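Local coordinates for protein N-acetyltransferase (Staphylococcus aureus subsp. aureus, PDB 4M85) that probably transfers an acetyl group from acetyl-coenzyme A to an acceptor substrate, as expected of a GNAT-fold acetyltransferase, at residues D25-E30 with H178-L183; V106-D111 with E174-M179; L134-L139 with K163-I168. All coordinates share one frame; numbering follows the deposited sequence.

Contact 1: D25-E30 with H178-L183; sequences DDMELE and HMYHHL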
# COMPACT_ATOMS: atom_id res chain seq x y z
N ASP A 25 5.12 9.60 -3.82
CA ASP A 25 5.66 10.97 -3.90
C ASP A 25 6.42 11.33 -2.61
O ASP A 25 7.51 11.90 -2.68
CB ASP A 25 4.55 11.99 -4.19
CG ASP A 25 5.07 13.43 -4.31
OD1 ASP A 25 5.71 13.78 -5.33
OD2 ASP A 25 4.84 14.22 -3.37
N ASP A 26 5.84 10.98 -1.46
CA ASP A 26 6.55 11.08 -0.18
C ASP A 26 7.88 10.36 -0.26
O ASP A 26 8.93 10.95 -0.04
CB ASP A 26 5.73 10.48 0.96
CG ASP A 26 4.53 11.34 1.35
OD1 ASP A 26 4.49 12.52 0.93
OD2 ASP A 26 3.64 10.83 2.07
N MET A 27 7.82 9.07 -0.61
CA MET A 27 9.01 8.23 -0.83
C MET A 27 10.02 8.76 -1.87
O MET A 27 11.11 8.22 -2.00
CB MET A 27 8.59 6.83 -1.28
CG MET A 27 7.90 6.01 -0.21
SD MET A 27 7.35 4.43 -0.87
CE MET A 27 8.91 3.58 -0.96
N GLU A 28 9.67 9.79 -2.63
CA GLU A 28 10.56 10.33 -3.65
C GLU A 28 11.05 9.24 -4.61
O GLU A 28 12.25 9.12 -4.87
CB GLU A 28 11.76 11.03 -3.02
CG GLU A 28 11.42 12.09 -1.99
CD GLU A 28 12.65 12.73 -1.38
OE1 GLU A 28 13.71 12.07 -1.28
OE2 GLU A 28 12.56 13.92 -1.00
N LEU A 29 10.13 8.42 -5.13
CA LEU A 29 10.50 7.46 -6.16
C LEU A 29 10.89 8.22 -7.41
O LEU A 29 10.16 9.09 -7.86
CB LEU A 29 9.36 6.50 -6.49
CG LEU A 29 9.00 5.42 -5.48
CD1 LEU A 29 8.10 4.40 -6.16
CD2 LEU A 29 10.24 4.75 -4.92
N GLU A 30 12.03 7.86 -7.99
CA GLU A 30 12.61 8.57 -9.13
C GLU A 30 11.56 8.75 -10.22
O GLU A 30 11.38 9.85 -10.71
CB GLU A 30 13.83 7.83 -9.71
CG GLU A 30 14.97 7.54 -8.73
CD GLU A 30 15.64 8.80 -8.18
OE1 GLU A 30 15.48 9.89 -8.78
OE2 GLU A 30 16.33 8.68 -7.14
N HIS A 178 15.46 5.80 2.91
CA HIS A 178 14.82 6.11 4.18
C HIS A 178 14.77 4.86 5.03
O HIS A 178 14.68 3.73 4.51
CB HIS A 178 13.40 6.69 4.00
CG HIS A 178 13.38 8.02 3.30
ND1 HIS A 178 12.50 8.31 2.27
CD2 HIS A 178 14.13 9.14 3.47
CE1 HIS A 178 12.71 9.54 1.84
NE2 HIS A 178 13.70 10.06 2.55
N MET A 179 14.88 5.05 6.34
CA MET A 179 14.90 3.95 7.29
C MET A 179 13.49 3.65 7.86
O MET A 179 12.69 4.56 8.15
CB MET A 179 15.86 4.28 8.44
CG MET A 179 16.58 3.09 9.04
SD MET A 179 17.60 2.11 7.88
CE MET A 179 18.45 3.41 7.04
N TYR A 180 13.19 2.37 8.00
CA TYR A 180 11.90 1.92 8.49
C TYR A 180 12.05 0.88 9.61
O TYR A 180 12.94 0.03 9.57
CB TYR A 180 11.11 1.27 7.36
CG TYR A 180 10.77 2.21 6.22
CD1 TYR A 180 11.69 2.48 5.22
CD2 TYR A 180 9.53 2.82 6.16
CE1 TYR A 180 11.37 3.33 4.19
CE2 TYR A 180 9.20 3.67 5.13
CZ TYR A 180 10.13 3.93 4.16
OH TYR A 180 9.82 4.79 3.13
N HIS A 181 11.13 0.90 10.56
CA HIS A 181 11.02 -0.17 11.56
C HIS A 181 10.25 -1.32 10.94
O HIS A 181 9.09 -1.15 10.56
CB HIS A 181 10.23 0.31 12.77
CG HIS A 181 10.90 1.40 13.55
ND1 HIS A 181 12.06 1.19 14.27
CD2 HIS A 181 10.51 2.67 13.82
CE1 HIS A 181 12.39 2.31 14.90
NE2 HIS A 181 11.46 3.22 14.65
N HIS A 182 10.87 -2.50 10.86
CA HIS A 182 10.15 -3.70 10.44
C HIS A 182 9.43 -4.24 11.66
O HIS A 182 10.05 -4.51 12.70
CB HIS A 182 11.11 -4.73 9.84
CG HIS A 182 10.41 -5.84 9.14
ND1 HIS A 182 9.86 -5.70 7.88
CD2 HIS A 182 10.13 -7.11 9.53
CE1 HIS A 182 9.30 -6.84 7.52
NE2 HIS A 182 9.44 -7.70 8.50
N LEU A 183 8.11 -4.37 11.55
CA LEU A 183 7.24 -4.78 12.66
C LEU A 183 6.43 -6.02 12.29
O LEU A 183 6.03 -6.18 11.14
CB LEU A 183 6.26 -3.65 12.99
CG LEU A 183 6.87 -2.29 13.32
CD1 LEU A 183 5.81 -1.24 13.63
CD2 LEU A 183 7.80 -2.44 14.50
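One face of the His178 imidazole is visited by the carbonyl O of Tyr176, offset toward the rim, whereas residues 25-30 approach this ring obliquely, with its CE1 atom leading. Three oxygens converge loosely on that corner: Met27 O at 4.4 Å from His178 CE1, Asp26 O slightly farther, and Glu28 OE1 at 4.1 Å from the same carbon. Glu28 and His178 cross at about a right angle, and the planes of carboxylate and imidazole differ by 47°. The Tyr180 ring, by contrast, takes part through its phenol end, the OH standing 4.0 Å from Met27 CG, with the two side chains roughly perpendicular; the ring also packs through CE1 on Leu175 of the adjoining strand 168-175. Backbone shape brings the carboxylate here. Glu28 leaves helix 13-26 with a positive phi of 53° in a Schellman motif, its N bonded to Asp25 O at 3.0 Å, and beyond CG its chain runs extended to the ring. Leu29 then takes the N-cap position of helix 30-34, so the contact sets the turn between two N-terminal helices of this GNAT fold against the start of strand 178-184. With Glu28 OE1 4.3 Å from His178 NE2, no salt bridge is formed, but the neighbouring carboxylate could modestly favour a protonated imidazole, though the charge is not seen.

Contact 2: V106-D111 with E174-M179; sequences VKEAKD and ELYKHM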
# COMPACT_ATOMS: atom_id res chain seq x y z
N VAL A 106 12.79 -3.42 -4.72
CA VAL A 106 13.31 -3.91 -3.45
C VAL A 106 12.27 -4.80 -2.77
O VAL A 106 11.05 -4.51 -2.78
CB VAL A 106 13.75 -2.75 -2.52
CG1 VAL A 106 14.34 -3.29 -1.21
CG2 VAL A 106 14.79 -1.87 -3.22
N LYS A 107 12.76 -5.90 -2.20
CA LYS A 107 11.97 -6.84 -1.42
C LYS A 107 11.79 -6.21 -0.04
O LYS A 107 12.73 -6.16 0.75
CB LYS A 107 12.70 -8.20 -1.31
CG LYS A 107 11.84 -9.37 -0.85
CD LYS A 107 12.64 -10.67 -0.87
CE LYS A 107 11.80 -11.89 -0.48
NZ LYS A 107 11.70 -12.06 1.00
N GLU A 108 10.58 -5.74 0.25
CA GLU A 108 10.28 -5.04 1.51
C GLU A 108 9.93 -6.00 2.66
O GLU A 108 10.04 -5.63 3.81
CB GLU A 108 9.15 -4.00 1.31
CG GLU A 108 9.38 -2.98 0.19
CD GLU A 108 8.24 -1.96 0.03
OE1 GLU A 108 7.39 -1.84 0.95
OE2 GLU A 108 8.18 -1.27 -1.01
N ALA A 109 9.52 -7.23 2.34
CA ALA A 109 8.97 -8.17 3.31
C ALA A 109 9.73 -9.49 3.37
O ALA A 109 10.73 -9.66 2.70
CB ALA A 109 7.51 -8.43 3.02
N LYS A 110 9.24 -10.41 4.18
CA LYS A 110 9.91 -11.69 4.35
C LYS A 110 8.94 -12.80 3.97
O LYS A 110 7.72 -12.60 4.00
CB LYS A 110 10.38 -11.84 5.79
CG LYS A 110 11.61 -11.02 6.12
CD LYS A 110 11.99 -11.19 7.58
CE LYS A 110 12.91 -10.09 8.07
NZ LYS A 110 13.06 -10.12 9.56
N ASP A 111 9.47 -13.95 3.61
CA ASP A 111 8.68 -15.00 2.99
C ASP A 111 7.65 -15.62 3.91
O ASP A 111 6.66 -16.17 3.43
CB ASP A 111 9.60 -16.09 2.43
CG ASP A 111 10.59 -15.55 1.40
OD1 ASP A 111 10.26 -14.58 0.68
OD2 ASP A 111 11.70 -16.09 1.32
N GLU A 174 16.29 -0.43 5.39
CA GLU A 174 16.45 0.76 4.56
C GLU A 174 15.79 0.50 3.23
O GLU A 174 16.05 -0.53 2.61
CB GLU A 174 17.92 1.12 4.32
CG GLU A 174 18.07 2.46 3.65
CD GLU A 174 19.51 2.85 3.33
OE1 GLU A 174 20.43 2.01 3.46
OE2 GLU A 174 19.69 4.02 2.91
N LEU A 175 14.98 1.45 2.79
CA LEU A 175 14.26 1.36 1.54
C LEU A 175 14.29 2.72 0.89
O LEU A 175 13.81 3.69 1.47
CB LEU A 175 12.79 0.96 1.80
CG LEU A 175 12.55 -0.43 2.38
CD1 LEU A 175 11.06 -0.65 2.59
CD2 LEU A 175 13.09 -1.48 1.44
N TYR A 176 14.87 2.78 -0.31
CA TYR A 176 14.99 4.01 -1.08
C TYR A 176 15.48 5.19 -0.24
O TYR A 176 14.86 6.23 -0.19
CB TYR A 176 13.65 4.29 -1.78
CG TYR A 176 13.11 3.03 -2.45
CD1 TYR A 176 13.62 2.61 -3.67
CD2 TYR A 176 12.15 2.25 -1.84
CE1 TYR A 176 13.16 1.46 -4.28
CE2 TYR A 176 11.69 1.09 -2.43
CZ TYR A 176 12.19 0.71 -3.66
OH TYR A 176 11.76 -0.44 -4.26
N LYS A 177 16.59 4.98 0.46
CA LYS A 177 17.26 6.02 1.24
C LYS A 177 16.47 6.54 2.45
O LYS A 177 16.76 7.64 2.93
CB LYS A 177 17.66 7.24 0.35
CG LYS A 177 18.33 6.91 -0.99
CD LYS A 177 19.66 6.17 -0.84
CE LYS A 177 20.83 7.12 -0.69
NZ LYS A 177 21.94 6.50 0.11
N HIS A 178 15.46 5.80 2.91
CA HIS A 178 14.82 6.11 4.18
C HIS A 178 14.77 4.86 5.03
O HIS A 178 14.68 3.73 4.51
CB HIS A 178 13.40 6.69 4.00
CG HIS A 178 13.38 8.02 3.30
ND1 HIS A 178 12.50 8.31 2.27
CD2 HIS A 178 14.13 9.14 3.47
CE1 HIS A 178 12.71 9.54 1.84
NE2 HIS A 178 13.70 10.06 2.55
N MET A 179 14.88 5.05 6.34
CA MET A 179 14.90 3.95 7.29
C MET A 179 13.49 3.65 7.86
O MET A 179 12.69 4.56 8.15
CB MET A 179 15.86 4.28 8.44
CG MET A 179 16.58 3.09 9.04
SD MET A 179 17.60 2.11 7.88
CE MET A 179 18.45 3.41 7.04
O HOH W 1 10.22 -1.83 -2.79
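Residues 106-111 run as an irregular loop past the tip of a beta-hairpin with a two-residue loop, coming nearest at Val106 and Leu175, whose CA atoms are 7.3 Å apart. The hairpin closes with a type I' turn from Leu175 to His178: Tyr176 and Lys177 both have positive phi (46° and 66°), and reciprocal N-H to O bonds make Leu175 and His178 a hydrogen-bonded antiparallel pair. From this turn the Tyr176 side chain reaches back to the loop, meeting Val106 tip to tip. Its hydroxyl accepts the Val106 backbone N-H, N to OH 3.2 Å, in a fairly straight bond of 159°. The same Tyr176 OH donates to a water 2.5 Å away that lies at the edge of the ring, in its plane. That water donates hydrogen bonds to Val106 O, at 2.8 Å, and to Glu108 OE2, also at 2.8 Å, so a single solvent molecule ties phenol, carbonyl and carboxylate together. In the GNAT fold the hairpin of the last two strands forms one margin of the sheet, and here the loop leading into strand 114-121 is secured to that margin. Val106 divides its two methyls between partners. CG1, anti to the backbone N, presses on Leu175 CD2 at 3.4 Å, tighter than usual van der Waals contact, while CG2 sits 3.7 Å from Tyr176 CZ in an oblique approach. Leu175 also packs on Glu108, crossing it at about a right angle with CD1 3.7 Å from Glu108 CG. The other carboxylate oxygen, Glu108 OE1, bonds to Tyr115 OH; Glu81 accepts the backbone N-H groups of Glu108 and Ala109. Lys107 NZ reaches forward along the loop to Ala109 O and forms a salt bridge with Asp111 OD1, met from above the carboxylate plane.

Contact 3: L134-L139 with K163-I168; sequences LLTSLL and KKVGFI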
# COMPACT_ATOMS: atom_id res chain seq x y z
N LEU A 134 -9.06 0.14 9.55
CA LEU A 134 -8.71 -0.71 8.41
C LEU A 134 -7.72 -1.77 8.84
O LEU A 134 -7.83 -2.94 8.47
CB LEU A 134 -8.13 0.10 7.25
CG LEU A 134 -9.13 0.82 6.38
CD1 LEU A 134 -8.37 1.73 5.45
CD2 LEU A 134 -9.96 -0.19 5.60
N LEU A 135 -6.75 -1.36 9.63
CA LEU A 135 -5.74 -2.28 10.13
C LEU A 135 -6.35 -3.37 11.04
O LEU A 135 -6.09 -4.56 10.87
CB LEU A 135 -4.67 -1.49 10.87
CG LEU A 135 -3.47 -2.24 11.46
CD1 LEU A 135 -2.86 -3.10 10.37
CD2 LEU A 135 -2.43 -1.30 12.04
N THR A 136 -7.16 -2.95 12.00
CA THR A 136 -7.80 -3.86 12.94
C THR A 136 -8.65 -4.89 12.19
O THR A 136 -8.56 -6.08 12.43
CB THR A 136 -8.62 -3.06 13.95
OG1 THR A 136 -7.73 -2.32 14.75
CG2 THR A 136 -9.45 -3.93 14.86
N SER A 137 -9.43 -4.43 11.24
CA SER A 137 -10.30 -5.31 10.50
C SER A 137 -9.50 -6.28 9.60
O SER A 137 -9.90 -7.43 9.44
CB SER A 137 -11.32 -4.49 9.70
OG SER A 137 -11.80 -5.24 8.64
N LEU A 138 -8.39 -5.81 9.02
CA LEU A 138 -7.53 -6.67 8.21
C LEU A 138 -6.87 -7.75 9.06
O LEU A 138 -6.77 -8.90 8.63
CB LEU A 138 -6.45 -5.84 7.50
CG LEU A 138 -5.44 -6.62 6.64
CD1 LEU A 138 -6.17 -7.32 5.50
CD2 LEU A 138 -4.37 -5.69 6.08
N LEU A 139 -6.37 -7.37 10.25
CA LEU A 139 -5.71 -8.35 11.13
C LEU A 139 -6.72 -9.41 11.58
O LEU A 139 -6.39 -10.58 11.63
CB LEU A 139 -5.05 -7.69 12.35
CG LEU A 139 -3.87 -6.73 12.03
CD1 LEU A 139 -3.48 -5.98 13.29
CD2 LEU A 139 -2.66 -7.44 11.44
N LYS A 163 2.16 -0.51 17.73
CA LYS A 163 2.43 -1.22 19.00
C LYS A 163 1.17 -1.40 19.83
O LYS A 163 1.05 -2.39 20.53
CB LYS A 163 3.51 -0.52 19.84
CG LYS A 163 4.93 -0.64 19.31
CD LYS A 163 5.41 -2.08 19.39
CE LYS A 163 6.81 -2.26 18.85
NZ LYS A 163 7.83 -2.08 19.89
N LYS A 164 0.23 -0.47 19.73
CA LYS A 164 -1.02 -0.57 20.50
C LYS A 164 -1.89 -1.73 20.02
O LYS A 164 -2.53 -2.38 20.85
CB LYS A 164 -1.80 0.74 20.43
CG LYS A 164 -2.85 0.89 21.52
CD LYS A 164 -3.63 2.20 21.40
CE LYS A 164 -4.88 2.18 22.30
NZ LYS A 164 -5.39 3.56 22.54
N VAL A 165 -1.93 -2.01 18.72
CA VAL A 165 -2.68 -3.18 18.23
C VAL A 165 -1.85 -4.45 18.28
O VAL A 165 -2.31 -5.50 17.85
CB VAL A 165 -3.27 -3.01 16.81
CG1 VAL A 165 -4.07 -1.73 16.71
CG2 VAL A 165 -2.18 -3.05 15.75
N GLY A 166 -0.62 -4.38 18.78
CA GLY A 166 0.13 -5.60 19.13
C GLY A 166 1.35 -5.94 18.30
O GLY A 166 1.93 -7.03 18.46
N PHE A 167 1.77 -5.05 17.40
CA PHE A 167 3.01 -5.29 16.62
C PHE A 167 4.24 -5.23 17.52
O PHE A 167 4.25 -4.49 18.50
CB PHE A 167 3.17 -4.26 15.48
CG PHE A 167 2.25 -4.49 14.29
CD1 PHE A 167 1.02 -3.87 14.22
CD2 PHE A 167 2.63 -5.31 13.25
CE1 PHE A 167 0.19 -4.05 13.14
CE2 PHE A 167 1.79 -5.51 12.14
CZ PHE A 167 0.56 -4.87 12.09
N ILE A 168 5.28 -5.98 17.18
CA ILE A 168 6.54 -5.92 17.90
C ILE A 168 7.70 -5.70 16.92
O ILE A 168 7.59 -5.99 15.72
CB ILE A 168 6.78 -7.18 18.76
CG1 ILE A 168 7.08 -8.40 17.91
CG2 ILE A 168 5.59 -7.46 19.69
CD1 ILE A 168 8.10 -9.32 18.55
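Helix 130-140, the connection of the beta-alpha-beta crossover between parallel strands 114-121 and 147-152 of the GNAT fold, packs here on the C-terminal end of helix 156-164 and the turn behind it. The close-fitting part is an apolar cluster of four side chains one helical turn apart on one side and two residues apart on the other. Leu135 CG is anti to the backbone N (chi1 -179°), whereas Leu139 CG is anti to the carbonyl carbon (chi1 -65°); these different torsions bring one methyl of each leucine against the same two partners, Val165 CG2 and Phe167 CE1. Val165 CG2 is 4.1 Å from Leu135 CD2 and 4.0 Å from Leu139 CD1. Phe167, which also touches Leu149 of strand 147-152, reaches Leu135 tip to tip with CE1 4.0 Å from CD2. Gly166, with a phi of 112° in a Schellman motif, reverses the chain between Val165 and Phe167. The solvent side is looser: exposed Thr136 touches Val165 CG1 through OG1 at 4.2 Å, and that hydroxyl is bonded to Thr132 O within its own helix. Deeper in, the Phe167 ring spans both methyls of Leu139, CE1 lying 4.1 Å from CD1 and CZ 4.2 Å from CD2.

How the contacts relate
Contacts 1 and 2 are neighbours, their centres 8 Å apart, and share His178 and Met179 of strand 178-184. Both pack on the 168-184 hairpin, and Met27 CE of contact 1 also lies 3.6 Å from Tyr176 CD2 of contact 2. Contact 1 is a sparse surface meeting near ionisable groups; contact 2, partly buried, combines a direct bond, a water bridge and tight methyl packing. Contact 3, about 20 Å from either centre, is also partly buried but held by apolar side chains, with one hydroxyl at its edge, joining a helix to the turn that follows helix 156-164. It still meets contact 1 through the far end of strand 178-184, where Leu183 CD2 is 3.8 Å from Ile168 O.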